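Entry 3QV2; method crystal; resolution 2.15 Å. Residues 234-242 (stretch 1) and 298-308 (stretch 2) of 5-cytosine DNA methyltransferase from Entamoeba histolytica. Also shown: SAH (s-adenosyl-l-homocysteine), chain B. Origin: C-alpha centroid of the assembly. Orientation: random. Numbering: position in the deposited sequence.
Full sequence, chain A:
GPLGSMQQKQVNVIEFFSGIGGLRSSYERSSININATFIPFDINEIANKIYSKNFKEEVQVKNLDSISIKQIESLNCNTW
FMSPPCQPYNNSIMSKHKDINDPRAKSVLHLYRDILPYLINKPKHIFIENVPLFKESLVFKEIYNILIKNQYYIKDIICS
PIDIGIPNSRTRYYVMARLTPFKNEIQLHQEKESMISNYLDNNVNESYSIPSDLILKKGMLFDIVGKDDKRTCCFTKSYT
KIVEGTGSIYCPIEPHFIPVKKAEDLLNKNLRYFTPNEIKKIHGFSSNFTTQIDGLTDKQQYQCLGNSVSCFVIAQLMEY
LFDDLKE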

ATOM      1  N   CYS A 234       8.616   3.071   8.209  1.00 23.22           N
ATOM      2  CA  CYS A 234       7.470   2.381   7.635  1.00 21.51           C
ATOM      3  C   CYS A 234       6.387   2.137   8.681  1.00 19.73           C
ATOM      4  O   CYS A 234       6.642   1.532   9.722  1.00 22.49           O
ATOM      5  CB  CYS A 234       7.906   1.053   7.017  1.00 22.51           C
ATOM      6  SG  CYS A 234       6.563   0.077   6.305  1.00 30.42           S
ATOM      7  N   PHE A 235       5.180   2.621   8.405  1.00 16.41           N
ATOM      8  CA  PHE A 235       4.040   2.349   9.270  1.00 15.27           C
ATOM      9  C   PHE A 235       3.480   0.968   8.952  1.00 17.56           C
ATOM     10  O   PHE A 235       3.137   0.681   7.806  1.00 19.27           O
ATOM     11  CB  PHE A 235       2.949   3.406   9.078  1.00 16.11           C
ATOM     12  CG  PHE A 235       3.314   4.767   9.604  1.00 16.05           C
ATOM     13  CD1 PHE A 235       3.263   5.038  10.962  1.00 13.19           C
ATOM     14  CD2 PHE A 235       3.686   5.782   8.739  1.00 17.18           C
ATOM     15  CE1 PHE A 235       3.589   6.290  11.449  1.00 17.97           C
ATOM     16  CE2 PHE A 235       4.013   7.038   9.219  1.00 17.44           C
ATOM     17  CZ  PHE A 235       3.963   7.291  10.577  1.00 19.16           C
ATOM     18  N   THR A 236       3.396   0.112   9.965  1.00 16.64           N
ATOM     19  CA  THR A 236       2.853  -1.229   9.775  1.00 18.13           C
ATOM     20  C   THR A 236       1.558  -1.437  10.555  1.00 18.92           C
ATOM     21  O   THR A 236       1.102  -0.552  11.282  1.00 15.91           O
ATOM     22  CB  THR A 236       3.863  -2.328  10.170  1.00 18.86           C
ATOM     23  OG1 THR A 236       3.994  -2.377  11.596  1.00 19.33           O
ATOM     24  CG2 THR A 236       5.222  -2.059   9.539  1.00 18.33           C
ATOM     25  N   LYS A 237       0.982  -2.623  10.398  1.00 18.36           N
ATOM     26  CA  LYS A 237      -0.322  -2.948  10.964  1.00 23.35           C
ATOM     27  C   LYS A 237      -0.430  -2.710  12.472  1.00 21.67           C
ATOM     28  O   LYS A 237      -1.441  -2.198  12.952  1.00 20.49           O
ATOM     29  CB  LYS A 237      -0.670  -4.402  10.640  1.00 27.95           C
ATOM     30  CG  LYS A 237      -2.098  -4.802  10.955  1.00 34.72           C
ATOM     31  CD  LYS A 237      -2.385  -6.206  10.442  1.00 42.98           C
ATOM     32  CE  LYS A 237      -3.861  -6.559  10.551  1.00 47.19           C
ATOM     33  NZ  LYS A 237      -4.152  -7.894   9.950  1.00 49.09           N
ATOM     34  N   SER A 238       0.609  -3.080  13.213  1.00 23.28           N
ATOM     35  CA  SER A 238       0.549  -3.053  14.673  1.00 22.25           C
ATOM     36  C   SER A 238       1.078  -1.760  15.290  1.00 21.02           C
ATOM     37  O   SER A 238       1.482  -1.744  16.453  1.00 19.36           O
ATOM     38  CB  SER A 238       1.303  -4.251  15.257  1.00 22.25           C
ATOM     39  OG  SER A 238       0.720  -5.474  14.837  1.00 26.18           O
ATOM     40  N   TYR A 239       1.072  -0.678  14.520  1.00 20.80           N
ATOM     41  CA  TYR A 239       1.556   0.603  15.024  1.00 19.35           C
ATOM     42  C   TYR A 239       0.758   1.016  16.257  1.00 23.77           C
ATOM     43  O   TYR A 239      -0.460   0.854  16.294  1.00 25.76           O
ATOM     44  CB  TYR A 239       1.478   1.674  13.934  1.00 17.06           C
ATOM     45  CG  TYR A 239       2.024   3.026  14.342  1.00 20.58           C
ATOM     46  CD1 TYR A 239       3.362   3.186  14.684  1.00 21.64           C
ATOM     47  CD2 TYR A 239       1.206   4.148  14.362  1.00 21.77           C
ATOM     48  CE1 TYR A 239       3.863   4.423  15.049  1.00 22.13           C
ATOM     49  CE2 TYR A 239       1.699   5.387  14.727  1.00 21.87           C
ATOM     50  CZ  TYR A 239       3.026   5.520  15.068  1.00 21.02           C
ATOM     51  OH  TYR A 239       3.513   6.756  15.428  1.00 19.91           O
ATOM     52  N   THR A 240       1.460   1.538  17.261  1.00 24.51           N
ATOM     53  CA  THR A 240       0.881   1.916  18.556  1.00 25.66           C
ATOM     54  C   THR A 240       0.538   0.712  19.432  1.00 27.34           C
ATOM     55  O   THR A 240       0.039   0.868  20.547  1.00 27.57           O
ATOM     56  CB  THR A 240      -0.360   2.838  18.428  1.00 28.00           C
ATOM     57  OG1 THR A 240      -1.509   2.069  18.051  1.00 29.82           O
ATOM     58  CG2 THR A 240      -0.115   3.939  17.409  1.00 26.86           C
ATOM     59  N   LYS A 241       0.810  -0.486  18.926  1.00 29.65           N
ATOM     60  CA  LYS A 241       0.601  -1.707  19.696  1.00 33.03           C
ATOM     61  C   LYS A 241       1.952  -2.339  20.012  1.00 33.74           C
ATOM     62  O   LYS A 241       2.239  -2.681  21.158  1.00 36.06           O
ATOM     63  CB  LYS A 241      -0.279  -2.691  18.919  1.00 35.92           C
ATOM     64  CG  LYS A 241      -0.925  -3.775  19.773  1.00 41.48           C
ATOM     65  CD  LYS A 241      -1.972  -3.188  20.710  1.00 46.41           C
ATOM     66  CE  LYS A 241      -2.731  -4.270  21.465  1.00 48.48           C
ATOM     67  NZ  LYS A 241      -1.844  -5.050  22.372  1.00 51.08           N
ATOM     68  N   ILE A 242       2.778  -2.493  18.982  1.00 31.29           N
ATOM     69  CA  ILE A 242       4.143  -2.978  19.148  1.00 28.66           C
ATOM     70  C   ILE A 242       5.107  -1.830  18.889  1.00 26.10           C
ATOM     71  O   ILE A 242       4.956  -1.091  17.918  1.00 25.58           O
ATOM     72  CB  ILE A 242       4.462  -4.145  18.192  1.00 31.57           C
ATOM     73  CG1 ILE A 242       3.801  -5.437  18.680  1.00 34.56           C
ATOM     74  CG2 ILE A 242       5.964  -4.350  18.080  1.00 30.16           C
ATOM     75  CD1 ILE A 242       2.293  -5.439  18.570  1.00 36.94           C
TER
HETATM   76  N   SAH B 323      -3.758  -2.400  -1.035  1.00 22.58           N
HETATM   77  CA  SAH B 323      -4.910  -2.352  -0.156  1.00 21.57           C
HETATM   78  CB  SAH B 323      -4.810  -3.412   0.932  1.00 21.80           C
HETATM   79  CG  SAH B 323      -4.037  -4.677   0.648  1.00 22.36           C
HETATM   80  SD  SAH B 323      -3.869  -5.865   1.996  1.00 19.15           S
HETATM   81  C   SAH B 323      -5.030  -0.969   0.433  1.00 18.21           C
HETATM   82  O   SAH B 323      -5.583  -0.812   1.558  1.00 21.03           O
HETATM   83  OXT SAH B 323      -4.578   0.040  -0.208  1.00 15.75           O
HETATM   84  C5' SAH B 323      -4.472  -7.451   1.458  1.00 23.78           C
HETATM   85  C4' SAH B 323      -5.939  -7.675   1.439  1.00 24.41           C
HETATM   86  O4' SAH B 323      -6.195  -8.851   0.754  1.00 25.37           O
HETATM   87  C3' SAH B 323      -6.429  -7.852   2.808  1.00 22.59           C
HETATM   88  O3' SAH B 323      -7.233  -6.779   3.160  1.00 21.39           O
HETATM   89  C2' SAH B 323      -7.193  -9.073   2.833  1.00 23.85           C
HETATM   90  O2' SAH B 323      -8.428  -8.846   3.417  1.00 21.90           O
HETATM   91  C1' SAH B 323      -7.351  -9.445   1.424  1.00 20.20           C
HETATM   92  N9  SAH B 323      -7.481 -10.865   1.264  1.00 20.62           N
HETATM   93  C8  SAH B 323      -6.749 -11.868   1.768  1.00 21.61           C
HETATM   94  N7  SAH B 323      -7.280 -13.016   1.317  1.00 21.16           N
HETATM   95  C5  SAH B 323      -8.345 -12.723   0.533  1.00 21.66           C
HETATM   96  C6  SAH B 323      -9.254 -13.505  -0.184  1.00 19.99           C
HETATM   97  N6  SAH B 323      -9.156 -14.944  -0.174  1.00 17.83           N
HETATM   98  N1  SAH B 323     -10.222 -12.882  -0.879  1.00 19.09           N
HETATM   99  C2  SAH B 323     -10.333 -11.546  -0.901  1.00 17.43           C
HETATM  100  N3  SAH B 323      -9.473 -10.778  -0.224  1.00 20.42           N
HETATM  101  C4  SAH B 323      -8.481 -11.336   0.495  1.00 22.06           C
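Stretch 2, residues 298-308: DKQQYQCLGNS

How does stretch 2 run over stretch 1? Residues 298-306 form a helix, while stretch 1 has no regular helix or strand and folds through a type I beta turn from T236 to Y239. The register is reversed: T236 CA lies nearest G306 CA and K237 CA nearest Q303 CA, while T240 lies nearest K299, so the chain of stretch 1 advances toward the helix start. In the register the CA atoms come nearest at G306, 3.8 Å from T236 CA to G306 CA, and G306 CA lies 3.4 Å from T236 C. A CB there would point into stretch 1 and clash with T236 C and K237 N; glycine lets the backbones meet.

What holds the backbones together without a direct hydrogen bond? Two waters bridge them. Water 1 donates to T236 O and Y302 O; water 2 accepts from K237 N and donates to N307 OD1, with a weak bond to G306 O. In addition, Q303 CA makes a CA-H...O contact with K237 O at 3.3 Å.

Why do Y302, Y239 and T240 adopt their rotamers? The CA-to-CB bond of Y302 points toward stretch 1, and chi1 m sets the ring so that it offers a face. Y239, chi1 t, presents its edge to that face, with planes at 80° and Y239 CD2 3.7 Å from Y302 CE1. T240 is p: its OG1 donates a very short hydrogen bond to Y239 O, 2.4 Å, while its CG2 sits over a face of Y302, 3.8 Å from the ring centroid.

How do the long side chains close the margins? K237 is fully extended, all four chi angles t, and its chain reaches out across the direction of the helix past Q303 and N307: its CG lies 3.6 Å from Q303 CB and its CD 3.2 Å from N307 ND2. K299 leaves the helix sideways, but its m, m, t, p conformation brings its end nearer, with CE 3.4 Å from T240 OG1 and NZ 3.3 Å from K241 CD.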

ATOM      1  N   ASP A 298      -9.011   3.542  16.739  1.00 31.70           N
ATOM      2  CA  ASP A 298      -7.730   3.909  16.147  1.00 28.02           C
ATOM      3  C   ASP A 298      -6.939   2.670  15.739  1.00 25.41           C
ATOM      4  O   ASP A 298      -6.316   2.646  14.680  1.00 26.07           O
ATOM      5  CB  ASP A 298      -6.908   4.775  17.104  1.00 25.00           C
ATOM      6  CG  ASP A 298      -7.479   6.169  17.265  1.00 25.64           C
ATOM      7  OD1 ASP A 298      -8.347   6.558  16.455  1.00 29.46           O
ATOM      8  OD2 ASP A 298      -7.051   6.883  18.195  1.00 29.11           O
ATOM      9  N   LYS A 299      -6.970   1.645  16.584  1.00 22.57           N
ATOM     10  CA  LYS A 299      -6.296   0.386  16.288  1.00 29.11           C
ATOM     11  C   LYS A 299      -6.731  -0.178  14.939  1.00 26.87           C
ATOM     12  O   LYS A 299      -5.897  -0.512  14.097  1.00 23.33           O
ATOM     13  CB  LYS A 299      -6.558  -0.639  17.394  1.00 32.57           C
ATOM     14  CG  LYS A 299      -5.938  -0.276  18.732  1.00 37.80           C
ATOM     15  CD  LYS A 299      -4.425  -0.157  18.621  1.00 40.75           C
ATOM     16  CE  LYS A 299      -3.809   0.324  19.927  1.00 43.59           C
ATOM     17  NZ  LYS A 299      -4.062  -0.619  21.052  1.00 44.06           N
ATOM     18  N   GLN A 300      -8.041  -0.279  14.738  1.00 27.84           N
ATOM     19  CA  GLN A 300      -8.595  -0.803  13.493  1.00 29.10           C
ATOM     20  C   GLN A 300      -8.148   0.018  12.283  1.00 24.54           C
ATOM     21  O   GLN A 300      -7.864  -0.534  11.221  1.00 24.03           O
ATOM     22  CB  GLN A 300     -10.123  -0.856  13.571  1.00 30.92           C
ATOM     23  CG  GLN A 300     -10.658  -1.877  14.567  1.00 33.56           C
ATOM     24  CD  GLN A 300     -12.148  -1.730  14.813  1.00 37.95           C
ATOM     25  OE1 GLN A 300     -12.683  -0.623  14.794  1.00 39.10           O
ATOM     26  NE2 GLN A 300     -12.824  -2.850  15.044  1.00 39.59           N
ATOM     27  N   GLN A 301      -8.080   1.335  12.452  1.00 21.95           N
ATOM     28  CA  GLN A 301      -7.646   2.222  11.379  1.00 20.71           C
ATOM     29  C   GLN A 301      -6.147   2.081  11.130  1.00 22.84           C
ATOM     30  O   GLN A 301      -5.698   2.038   9.984  1.00 24.80           O
ATOM     31  CB  GLN A 301      -7.993   3.674  11.711  1.00 24.08           C
ATOM     32  CG  GLN A 301      -9.466   3.902  12.013  1.00 24.43           C
ATOM     33  CD  GLN A 301      -9.762   5.321  12.456  1.00 28.01           C
ATOM     34  OE1 GLN A 301      -9.172   6.278  11.954  1.00 29.80           O
ATOM     35  NE2 GLN A 301     -10.678   5.463  13.408  1.00 27.03           N
ATOM     36  N   TYR A 302      -5.378   2.013  12.212  1.00 20.60           N
ATOM     37  CA  TYR A 302      -3.938   1.802  12.129  1.00 20.31           C
ATOM     38  C   TYR A 302      -3.619   0.528  11.356  1.00 16.30           C
ATOM     39  O   TYR A 302      -2.732   0.513  10.504  1.00 17.32           O
ATOM     40  CB  TYR A 302      -3.332   1.719  13.532  1.00 21.13           C
ATOM     41  CG  TYR A 302      -3.112   3.058  14.200  1.00 21.93           C
ATOM     42  CD1 TYR A 302      -2.495   4.102  13.523  1.00 22.00           C
ATOM     43  CD2 TYR A 302      -3.522   3.278  15.508  1.00 24.86           C
ATOM     44  CE1 TYR A 302      -2.290   5.328  14.132  1.00 23.09           C
ATOM     45  CE2 TYR A 302      -3.323   4.500  16.125  1.00 27.03           C
ATOM     46  CZ  TYR A 302      -2.706   5.519  15.434  1.00 24.86           C
ATOM     47  OH  TYR A 302      -2.506   6.735  16.047  1.00 25.79           O
ATOM     48  N   GLN A 303      -4.352  -0.537  11.661  1.00 16.78           N
ATOM     49  CA  GLN A 303      -4.136  -1.832  11.024  1.00 20.19           C
ATOM     50  C   GLN A 303      -4.346  -1.761   9.515  1.00 18.01           C
ATOM     51  O   GLN A 303      -3.526  -2.257   8.741  1.00 18.49           O
ATOM     52  CB  GLN A 303      -5.054  -2.888  11.641  1.00 24.11           C
ATOM     53  CG  GLN A 303      -4.786  -3.144  13.116  1.00 29.15           C
ATOM     54  CD  GLN A 303      -5.855  -3.999  13.766  1.00 35.53           C
ATOM     55  OE1 GLN A 303      -6.734  -4.535  13.091  1.00 40.73           O
ATOM     56  NE2 GLN A 303      -5.787  -4.129  15.086  1.00 34.29           N
ATOM     57  N   CYS A 304      -5.448  -1.141   9.103  1.00 13.50           N
ATOM     58  CA  CYS A 304      -5.752  -0.983   7.686  1.00 18.20           C
ATOM     59  C   CYS A 304      -4.700  -0.118   6.998  1.00 17.22           C
ATOM     60  O   CYS A 304      -4.186  -0.477   5.940  1.00 18.01           O
ATOM     61  CB  CYS A 304      -7.142  -0.370   7.498  1.00 20.06           C
ATOM     62  SG  CYS A 304      -8.504  -1.436   8.024  1.00 28.14           S
ATOM     63  N   LEU A 305      -4.383   1.018   7.608  1.00 15.07           N
ATOM     64  CA  LEU A 305      -3.386   1.931   7.059  1.00 18.94           C
ATOM     65  C   LEU A 305      -2.016   1.268   6.950  1.00 22.90           C
ATOM     66  O   LEU A 305      -1.314   1.434   5.955  1.00 20.30           O
ATOM     67  CB  LEU A 305      -3.299   3.202   7.906  1.00 18.10           C
ATOM     68  CG  LEU A 305      -4.503   4.140   7.810  1.00 16.46           C
ATOM     69  CD1 LEU A 305      -4.531   5.121   8.974  1.00 20.21           C
ATOM     70  CD2 LEU A 305      -4.498   4.874   6.476  1.00 15.62           C
ATOM     71  N   GLY A 306      -1.644   0.515   7.981  1.00 24.15           N
ATOM     72  CA  GLY A 306      -0.374  -0.188   7.990  1.00 21.13           C
ATOM     73  C   GLY A 306      -0.270  -1.183   6.852  1.00 20.41           C
ATOM     74  O   GLY A 306       0.823  -1.487   6.376  1.00 21.73           O
ATOM     75  N   ASN A 307      -1.417  -1.691   6.410  1.00 17.82           N
ATOM     76  CA  ASN A 307      -1.462  -2.673   5.332  1.00 17.87           C
ATOM     77  C   ASN A 307      -1.695  -2.052   3.956  1.00 18.65           C
ATOM     78  O   ASN A 307      -1.756  -2.764   2.953  1.00 23.45           O
ATOM     79  CB  ASN A 307      -2.539  -3.726   5.614  1.00 21.30           C
ATOM     80  CG  ASN A 307      -2.145  -4.684   6.720  1.00 27.09           C
ATOM     81  OD1 ASN A 307      -0.980  -5.062   6.843  1.00 27.91           O
ATOM     82  ND2 ASN A 307      -3.116  -5.082   7.534  1.00 31.08           N
ATOM     83  N   SER A 308      -1.822  -0.729   3.909  1.00 18.76           N
ATOM     84  CA  SER A 308      -2.120  -0.036   2.658  1.00 20.63           C
ATOM     85  C   SER A 308      -0.869   0.181   1.811  1.00 17.85           C
ATOM     86  O   SER A 308       0.044  -0.644   1.816  1.00 15.69           O
ATOM     87  CB  SER A 308      -2.813   1.301   2.928  1.00 20.49           C
ATOM     88  OG  SER A 308      -1.924   2.222   3.532  1.00 23.67           O
TER
HETATM   89  O   HOH W   1      -0.103   1.912  10.670  1.00 13.16           O
HETATM   90  O   HOH W   2       1.605  -4.216   7.938  1.00 22.58           O